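Local coordinates for protein probable eukaryotic D-amino acid tRNA deacylase, LMAJ005534AAA (Leishmania major, PDB 1TC5) that probably hydrolyses D-aminoacyl-tRNA such as D-tyrosyl-tRNA(Tyr), releasing the D-amino acid and free tRNA, and forms a homodimer, at residues L23-N27 and V28-V32; A124-D127 and R128-F132; S171-F174 and G175-Q178. All coordinates share one frame; numbering follows the deposited sequence.

Overall arrangement
Three local contacts follow one another along the chain, and none nests in or crosses another. Contact 1 closes the beta hairpin of strands 20-24 and 31-34. Contact 2 is a stretch of helix 119-136 and closes no loop. Contact 3 closes a turn in the loop that leads from strand 169-171 to strand 180-184. Contact 3 touches both of the others. N27 OD1 bonds to R177 N, and V25 O bonds to T173 OG1, which ties the hairpin to this loop. Y126 OH bonds to G172 O, which ties the helix to it. Contacts 1 and 2 do not touch; their nearest atoms are about 6 Å apart.

Contact 1 (L23-N27 and V28-V32); sequences LLVNN and VDKYV
L24 lays a methyl group on the ring of Y31. CD1 of L24 is 3.8 Å from the ring centroid of Y31 and 19° off the ring normal. This is a CH-pi contact over the face, offset toward the rim. L24 CG lies opposite the backbone N (chi1 -174°), and this lets CD1 reach over the ring. R181 makes a cation-pi contact with the same tyrosine. L23 and V32 occupy the other face of the sheet. Next to them the side chains of V25 and V32 cross at about a right angle. Their methyls are packed tightly, with V25 CG1 to V32 CG2 at 3.5 Å.

The two strands pair between these two layers of side chains. L23 and V32 form an antiparallel hydrogen-bonded pair, with L23 N to V32 O at 2.9 Å and V32 N to L23 O at 2.9 Å. L24 and Y31 form the neighbouring non-hydrogen-bonded pair. Toward the loop, V25 N gives a straight bond of 3.0 Å to K30 O.

The polar edge is organised by N26. Its chi1 of 71° puts the amide inside the bend of the loop. OD1 of N26 accepts from V28 N at 3.0 Å and from K30 N at 3.1 Å. The two donors come from opposite faces of the amide plane, and neither lies on a lone pair. D29 N adds a weak bond to the same oxygen. K30 CB packs at 3.4 Å against ND2 of N26. N27 points away from V28-V32, and its OD1 accepts from R177 N. The bond from V28 N to N26 OD1 makes an Asx turn within the loop. The whole is the hairpin of strands 20-24 and 31-34, part of the three-stranded antiparallel sheet that 180-184 completes.

Contact 2 (A124-D127 and R128-F132); sequences ALYD and RFCHF
C130 SG sits over one face of the Y126 ring, one helical turn further on. The side chain of Y126 can be followed outward. Beyond CB, its CG lies opposite the backbone N (chi1 174°), while C130 SG lies opposite its own carbonyl carbon (chi1 -65°); together the two torsions bring SG over the ring. The contact with the sulfur begins at the ring itself. CD1 of Y126 is 4.0 Å from C130 SG, and CE1 is closer at 3.5 Å. CZ comes nearest, at 3.4 Å from SG. Across the ring, CE2 is 3.8 Å from the same sulfur. The sulfur is therefore displaced toward the hydroxyl end. It is 3.6 Å from the ring centroid and 20° off the ring normal. At the tip, OH of Y126 is hydrogen-bonded to G172 O. This bond leads from the helix to the loop after strand 169-171.

The helix backbone sets this spacing. C130 N bonds to Y126 O at 3.0 Å, and the bonds from R128, F129 and H131 to A124, L125 and D127 repeat the same pattern. Around the pair, Y126 packs on I42, I96 and P98, and C130 packs on I96, so this side of helix 119-136 faces the central sheet. F174 also meets the Y126 ring.

The contact is a sulfur-aromatic one. It joins a polarisable sulfur to a pi face, probably mainly through dispersion. The ring face meets the sulfur, while the hydroxyl meets a carbonyl.

Contact 3 (S171-F174 and G175-Q178); sequences SGTF and GNRQ
T173 O is the acceptor on which this loop turns. N176 N bonds to it at 3.1 Å and Q178 NE2 at 2.9 Å. The two donors reach the oxygen from opposite faces of its carbonyl plane. The oxygen lies nearly in the amide plane of Q178. The bond from N176 N closes a beta turn, whereas the one from Q178 is a side-chain-to-backbone hydrogen bond across the turn. The same NE2 also bonds to N176 O at 2.8 Å, so one amide nitrogen serves two carbonyls. The Q178 chain bends at chi2 (-63°), which brings its amide back to T173 O and N176 O.

The other end of that amide is satisfied through water. Q178 OE1 accepts from a water at 2.8 Å, and the same water accepts from T173 N at 2.9 Å. The T173 backbone is thus engaged at both N and O. OE1 of Q178 also lies 3.5 Å from G172 CA, where the glycine has no side chain to block it. T173 CG2 packs against the N176 amide, with ND2 at 3.7 Å from CG2. These two side chains lie beside the hairpin at V25 and N27. T173 OG1 accepts from N147 ND2 and gives its hydrogen to V25 O. S171 O also accepts from N147 ND2.

R177 NH1 bonds to E185 O of the second subunit, so the loop also touches the dimer partner. F174 packs on A123 of helix 119-136 and on P98. G175 has a positive phi of 86° at the third position of the turn. T173 to N176 form a type II beta turn in the loop joining strands 169-171 and 180-184.

Contact 1 (L23-N27 and V28-V32)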
loop_
_atom_site.group_PDB
_atom_site.type_symbol
_atom_site.label_atom_id
_atom_site.label_comp_id
_atom_site.label_asym_id
_atom_site.label_seq_id
_atom_site.Cartn_x
_atom_site.Cartn_y
_atom_site.Cartn_z
ATOM N N LEU A 23 3.419 1.550 13.682
ATOM C CA LEU A 23 3.233 0.131 13.449
ATOM C C LEU A 23 3.072 -0.612 14.787
ATOM O O LEU A 23 3.893 -0.508 15.664
ATOM C CB LEU A 23 4.402 -0.437 12.617
ATOM C CG LEU A 23 4.324 -1.926 12.240
ATOM C CD1 LEU A 23 3.139 -2.201 11.373
ATOM C CD2 LEU A 23 5.611 -2.397 11.548
ATOM N N LEU A 24 1.993 -1.369 14.900
ATOM C CA LEU A 24 1.688 -2.173 16.064
ATOM C C LEU A 24 2.592 -3.403 16.097
ATOM O O LEU A 24 2.658 -4.177 15.128
ATOM C CB LEU A 24 0.230 -2.601 16.009
ATOM C CG LEU A 24 -0.357 -3.353 17.199
ATOM C CD1 LEU A 24 -0.602 -2.404 18.379
ATOM C CD2 LEU A 24 -1.632 -4.024 16.775
ATOM N N VAL A 25 3.287 -3.586 17.222
ATOM C CA VAL A 25 4.294 -4.645 17.336
ATOM C C VAL A 25 3.969 -5.768 18.332
ATOM O O VAL A 25 4.633 -6.792 18.301
ATOM C CB VAL A 25 5.685 -4.069 17.674
ATOM C CG1 VAL A 25 6.181 -3.204 16.506
ATOM C CG2 VAL A 25 5.655 -3.285 18.986
ATOM N N ASN A 26 2.977 -5.589 19.204
ATOM C CA ASN A 26 2.623 -6.623 20.198
ATOM C C ASN A 26 1.184 -7.186 20.087
ATOM O O ASN A 26 0.676 -7.817 21.003
ATOM C CB ASN A 26 2.899 -6.132 21.636
ATOM C CG ASN A 26 1.933 -5.053 22.092
ATOM O OD1 ASN A 26 1.153 -4.552 21.313
ATOM N ND2 ASN A 26 2.001 -4.683 23.373
ATOM N N ASN A 27 0.523 -6.923 18.977
ATOM C CA ASN A 27 -0.868 -7.361 18.739
ATOM C C ASN A 27 -1.921 -6.662 19.628
ATOM O O ASN A 27 -3.104 -6.972 19.544
ATOM C CB ASN A 27 -1.033 -8.890 18.853
ATOM C CG ASN A 27 -0.612 -9.606 17.614
ATOM O OD1 ASN A 27 -0.530 -9.011 16.532
ATOM N ND2 ASN A 27 -0.371 -10.895 17.742
ATOM N N VAL A 28 -1.495 -5.703 20.444
ATOM C CA VAL A 28 -2.398 -5.086 21.405
ATOM C C VAL A 28 -2.401 -3.574 21.237
ATOM O O VAL A 28 -3.255 -3.042 20.526
ATOM C CB VAL A 28 -2.098 -5.535 22.853
ATOM C CG1 VAL A 28 -3.096 -4.904 23.831
ATOM C CG2 VAL A 28 -2.143 -7.061 22.955
ATOM N N ASP A 29 -1.449 -2.875 21.844
ATOM C CA ASP A 29 -1.472 -1.406 21.806
ATOM C C ASP A 29 -0.105 -0.707 21.808
ATOM O O ASP A 29 -0.039 0.495 21.954
ATOM C CB ASP A 29 -2.415 -0.847 22.889
ATOM C CG ASP A 29 -1.867 -0.992 24.289
ATOM O OD1 ASP A 29 -1.137 -1.966 24.572
ATOM O OD2 ASP A 29 -2.140 -0.178 25.182
ATOM N N LYS A 30 0.975 -1.449 21.614
ATOM C CA LYS A 30 2.303 -0.860 21.541
ATOM C C LYS A 30 2.625 -0.583 20.051
ATOM O O LYS A 30 2.659 -1.497 19.231
ATOM C CB LYS A 30 3.344 -1.771 22.216
ATOM C CG LYS A 30 4.742 -1.141 22.339
ATOM C CD LYS A 30 5.735 -2.105 23.032
ATOM C CE LYS A 30 7.061 -1.431 23.424
ATOM N NZ LYS A 30 7.991 -1.250 22.275
ATOM N N TYR A 31 2.819 0.694 19.726
ATOM C CA TYR A 31 3.207 1.132 18.398
ATOM C C TYR A 31 4.617 1.685 18.406
ATOM O O TYR A 31 5.002 2.413 19.320
ATOM C CB TYR A 31 2.263 2.214 17.899
ATOM C CG TYR A 31 0.857 1.740 17.677
ATOM C CD1 TYR A 31 -0.056 1.680 18.734
ATOM C CD2 TYR A 31 0.425 1.373 16.402
ATOM C CE1 TYR A 31 -1.363 1.240 18.535
ATOM C CE2 TYR A 31 -0.868 0.935 16.186
ATOM C CZ TYR A 31 -1.765 0.868 17.265
ATOM O OH TYR A 31 -3.052 0.438 17.044
ATOM N N VAL A 32 5.373 1.341 17.362
ATOM C CA VAL A 32 6.680 1.936 17.102
ATOM C C VAL A 32 6.551 2.906 15.920
ATOM O O VAL A 32 5.723 2.711 14.991
ATOM C CB VAL A 32 7.751 0.861 16.828
ATOM C CG1 VAL A 32 7.935 0.001 18.045
ATOM C CG2 VAL A 32 7.376 -0.034 15.640
#

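Contact 2 (A124-D127 and R128-F132)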
loop_
_atom_site.group_PDB
_atom_site.type_symbol
_atom_site.label_atom_id
_atom_site.label_comp_id
_atom_site.label_asym_id
_atom_site.label_seq_id
_atom_site.Cartn_x
_atom_site.Cartn_y
_atom_site.Cartn_z
ATOM N N ALA A 124 12.809 -16.615 8.356
ATOM C CA ALA A 124 14.267 -16.538 8.242
ATOM C C ALA A 124 14.704 -15.488 7.233
ATOM O O ALA A 124 15.601 -14.700 7.512
ATOM C CB ALA A 124 14.842 -17.885 7.856
ATOM N N LEU A 125 14.063 -15.486 6.070
ATOM C CA LEU A 125 14.376 -14.505 5.026
ATOM C C LEU A 125 14.036 -13.090 5.504
ATOM O O LEU A 125 14.785 -12.147 5.258
ATOM C CB LEU A 125 13.640 -14.830 3.722
ATOM C CG LEU A 125 14.078 -16.112 2.975
ATOM C CD1 LEU A 125 13.074 -16.483 1.911
ATOM C CD2 LEU A 125 15.435 -15.915 2.339
ATOM N N TYR A 126 12.914 -12.958 6.201
ATOM C CA TYR A 126 12.435 -11.652 6.672
ATOM C C TYR A 126 13.398 -11.069 7.694
ATOM O O TYR A 126 13.774 -9.892 7.638
ATOM C CB TYR A 126 11.068 -11.771 7.341
ATOM C CG TYR A 126 10.587 -10.485 7.974
ATOM C CD1 TYR A 126 10.195 -9.403 7.185
ATOM C CD2 TYR A 126 10.519 -10.346 9.346
ATOM C CE1 TYR A 126 9.777 -8.206 7.750
ATOM C CE2 TYR A 126 10.086 -9.159 9.916
ATOM C CZ TYR A 126 9.713 -8.094 9.118
ATOM O OH TYR A 126 9.263 -6.908 9.689
ATOM N N ASP A 127 13.758 -11.907 8.644
ATOM C CA ASP A 127 14.738 -11.541 9.648
ATOM C C ASP A 127 16.081 -11.129 9.025
ATOM O O ASP A 127 16.691 -10.138 9.427
ATOM C CB ASP A 127 14.925 -12.713 10.603
ATOM C CG ASP A 127 15.755 -12.355 11.796
ATOM O OD1 ASP A 127 15.258 -11.572 12.629
ATOM O OD2 ASP A 127 16.905 -12.807 11.983
ATOM N N ARG A 128 16.528 -11.904 8.039
ATOM C CA ARG A 128 17.815 -11.662 7.388
ATOM C C ARG A 128 17.758 -10.382 6.587
ATOM O O ARG A 128 18.685 -9.583 6.609
ATOM C CB ARG A 128 18.177 -12.859 6.510
ATOM C CG ARG A 128 19.614 -12.932 6.074
ATOM C CD ARG A 128 20.555 -13.394 7.161
ATOM N NE ARG A 128 21.956 -13.350 6.733
ATOM C CZ ARG A 128 22.989 -13.026 7.514
ATOM N NH1 ARG A 128 22.823 -12.699 8.796
ATOM N NH2 ARG A 128 24.210 -13.031 7.006
ATOM N N PHE A 129 16.637 -10.169 5.919
ATOM C CA PHE A 129 16.422 -8.975 5.129
ATOM C C PHE A 129 16.397 -7.703 5.984
ATOM O O PHE A 129 16.979 -6.698 5.592
ATOM C CB PHE A 129 15.123 -9.097 4.334
ATOM C CG PHE A 129 14.790 -7.885 3.534
ATOM C CD1 PHE A 129 15.289 -7.739 2.241
ATOM C CD2 PHE A 129 13.973 -6.891 4.065
ATOM C CE1 PHE A 129 14.974 -6.621 1.482
ATOM C CE2 PHE A 129 13.636 -5.758 3.297
ATOM C CZ PHE A 129 14.155 -5.623 2.016
ATOM N N CYS A 130 15.760 -7.759 7.157
ATOM C CA CYS A 130 15.722 -6.619 8.057
ATOM C C CYS A 130 17.115 -6.335 8.639
ATOM O O CYS A 130 17.498 -5.172 8.776
ATOM C CB CYS A 130 14.697 -6.838 9.183
ATOM S SG CYS A 130 12.929 -6.939 8.668
ATOM N N HIS A 131 17.855 -7.394 8.977
ATOM C CA HIS A 131 19.250 -7.253 9.416
ATOM C C HIS A 131 20.125 -6.509 8.376
ATOM O O HIS A 131 20.884 -5.591 8.719
ATOM C CB HIS A 131 19.839 -8.636 9.736
ATOM C CG HIS A 131 21.322 -8.621 9.964
ATOM N ND1 HIS A 131 21.922 -7.794 10.891
ATOM C CD2 HIS A 131 22.325 -9.311 9.369
ATOM C CE1 HIS A 131 23.232 -7.984 10.864
ATOM N NE2 HIS A 131 23.502 -8.891 9.943
ATOM N N PHE A 132 20.039 -6.931 7.115
ATOM C CA PHE A 132 20.824 -6.345 6.042
ATOM C C PHE A 132 20.477 -4.880 5.848
ATOM O O PHE A 132 21.340 -4.090 5.532
ATOM C CB PHE A 132 20.627 -7.117 4.730
ATOM C CG PHE A 132 21.321 -8.460 4.673
ATOM C CD1 PHE A 132 22.418 -8.764 5.489
ATOM C CD2 PHE A 132 20.896 -9.418 3.754
ATOM C CE1 PHE A 132 23.054 -9.997 5.405
ATOM C CE2 PHE A 132 21.528 -10.657 3.668
ATOM C CZ PHE A 132 22.618 -10.942 4.492
#

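Contact 3 (S171-F174 and G175-Q178)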
loop_
_atom_site.group_PDB
_atom_site.type_symbol
_atom_site.label_atom_id
_atom_site.label_comp_id
_atom_site.label_asym_id
_atom_site.label_seq_id
_atom_site.Cartn_x
_atom_site.Cartn_y
_atom_site.Cartn_z
ATOM N N SER A 171 10.802 -2.319 11.871
ATOM C CA SER A 171 10.256 -3.514 11.242
ATOM C C SER A 171 9.185 -4.186 12.107
ATOM O O SER A 171 9.268 -4.226 13.345
ATOM C CB SER A 171 11.392 -4.492 10.900
ATOM O OG SER A 171 12.210 -4.730 12.029
ATOM N N GLY A 172 8.172 -4.721 11.434
ATOM C CA GLY A 172 7.108 -5.443 12.088
ATOM C C GLY A 172 7.567 -6.732 12.724
ATOM O O GLY A 172 8.605 -7.294 12.379
ATOM N N THR A 173 6.807 -7.170 13.713
ATOM C CA THR A 173 7.025 -8.462 14.355
ATOM C C THR A 173 6.447 -9.500 13.419
ATOM O O THR A 173 5.247 -9.439 13.104
ATOM C CB THR A 173 6.298 -8.449 15.715
ATOM O OG1 THR A 173 6.840 -7.388 16.526
ATOM C CG2 THR A 173 6.561 -9.733 16.529
ATOM N N PHE A 174 7.294 -10.402 12.929
ATOM C CA PHE A 174 6.860 -11.429 12.007
ATOM C C PHE A 174 5.760 -12.288 12.622
ATOM O O PHE A 174 5.877 -12.728 13.771
ATOM C CB PHE A 174 8.020 -12.351 11.633
ATOM C CG PHE A 174 7.721 -13.216 10.433
ATOM C CD1 PHE A 174 7.686 -12.657 9.167
ATOM C CD2 PHE A 174 7.422 -14.562 10.581
ATOM C CE1 PHE A 174 7.401 -13.428 8.051
ATOM C CE2 PHE A 174 7.120 -15.343 9.470
ATOM C CZ PHE A 174 7.117 -14.776 8.204
ATOM N N GLY A 175 4.707 -12.540 11.847
ATOM C CA GLY A 175 3.606 -13.398 12.272
ATOM C C GLY A 175 2.558 -12.639 13.067
ATOM O O GLY A 175 1.520 -13.201 13.363
ATOM N N ASN A 176 2.818 -11.374 13.428
ATOM C CA ASN A 176 1.825 -10.568 14.138
ATOM C C ASN A 176 0.864 -9.883 13.167
ATOM O O ASN A 176 1.099 -9.821 11.965
ATOM C CB ASN A 176 2.478 -9.506 15.070
ATOM C CG ASN A 176 2.844 -10.059 16.443
ATOM O OD1 ASN A 176 2.947 -11.272 16.627
ATOM N ND2 ASN A 176 3.061 -9.165 17.415
ATOM N N ARG A 177 -0.237 -9.386 13.720
ATOM C CA ARG A 177 -1.172 -8.518 13.007
ATOM C C ARG A 177 -0.542 -7.132 12.911
ATOM O O ARG A 177 -0.155 -6.562 13.919
ATOM C CB ARG A 177 -2.500 -8.457 13.765
ATOM C CG ARG A 177 -3.557 -7.528 13.172
ATOM C CD ARG A 177 -4.954 -7.727 13.778
ATOM N NE ARG A 177 -4.964 -7.430 15.213
ATOM C CZ ARG A 177 -4.867 -6.209 15.756
ATOM N NH1 ARG A 177 -4.797 -5.114 15.003
ATOM N NH2 ARG A 177 -4.865 -6.076 17.071
ATOM N N GLN A 178 -0.453 -6.605 11.697
ATOM C CA GLN A 178 0.322 -5.386 11.411
ATOM C C GLN A 178 -0.591 -4.141 11.439
ATOM O O GLN A 178 -0.824 -3.453 10.414
ATOM C CB GLN A 178 1.037 -5.532 10.065
ATOM C CG GLN A 178 1.881 -6.805 9.907
ATOM C CD GLN A 178 3.032 -6.871 10.894
ATOM O OE1 GLN A 178 3.739 -5.872 11.120
ATOM N NE2 GLN A 178 3.207 -8.034 11.507
HETATM O O HOH W 1 4.298 -5.668 13.900
#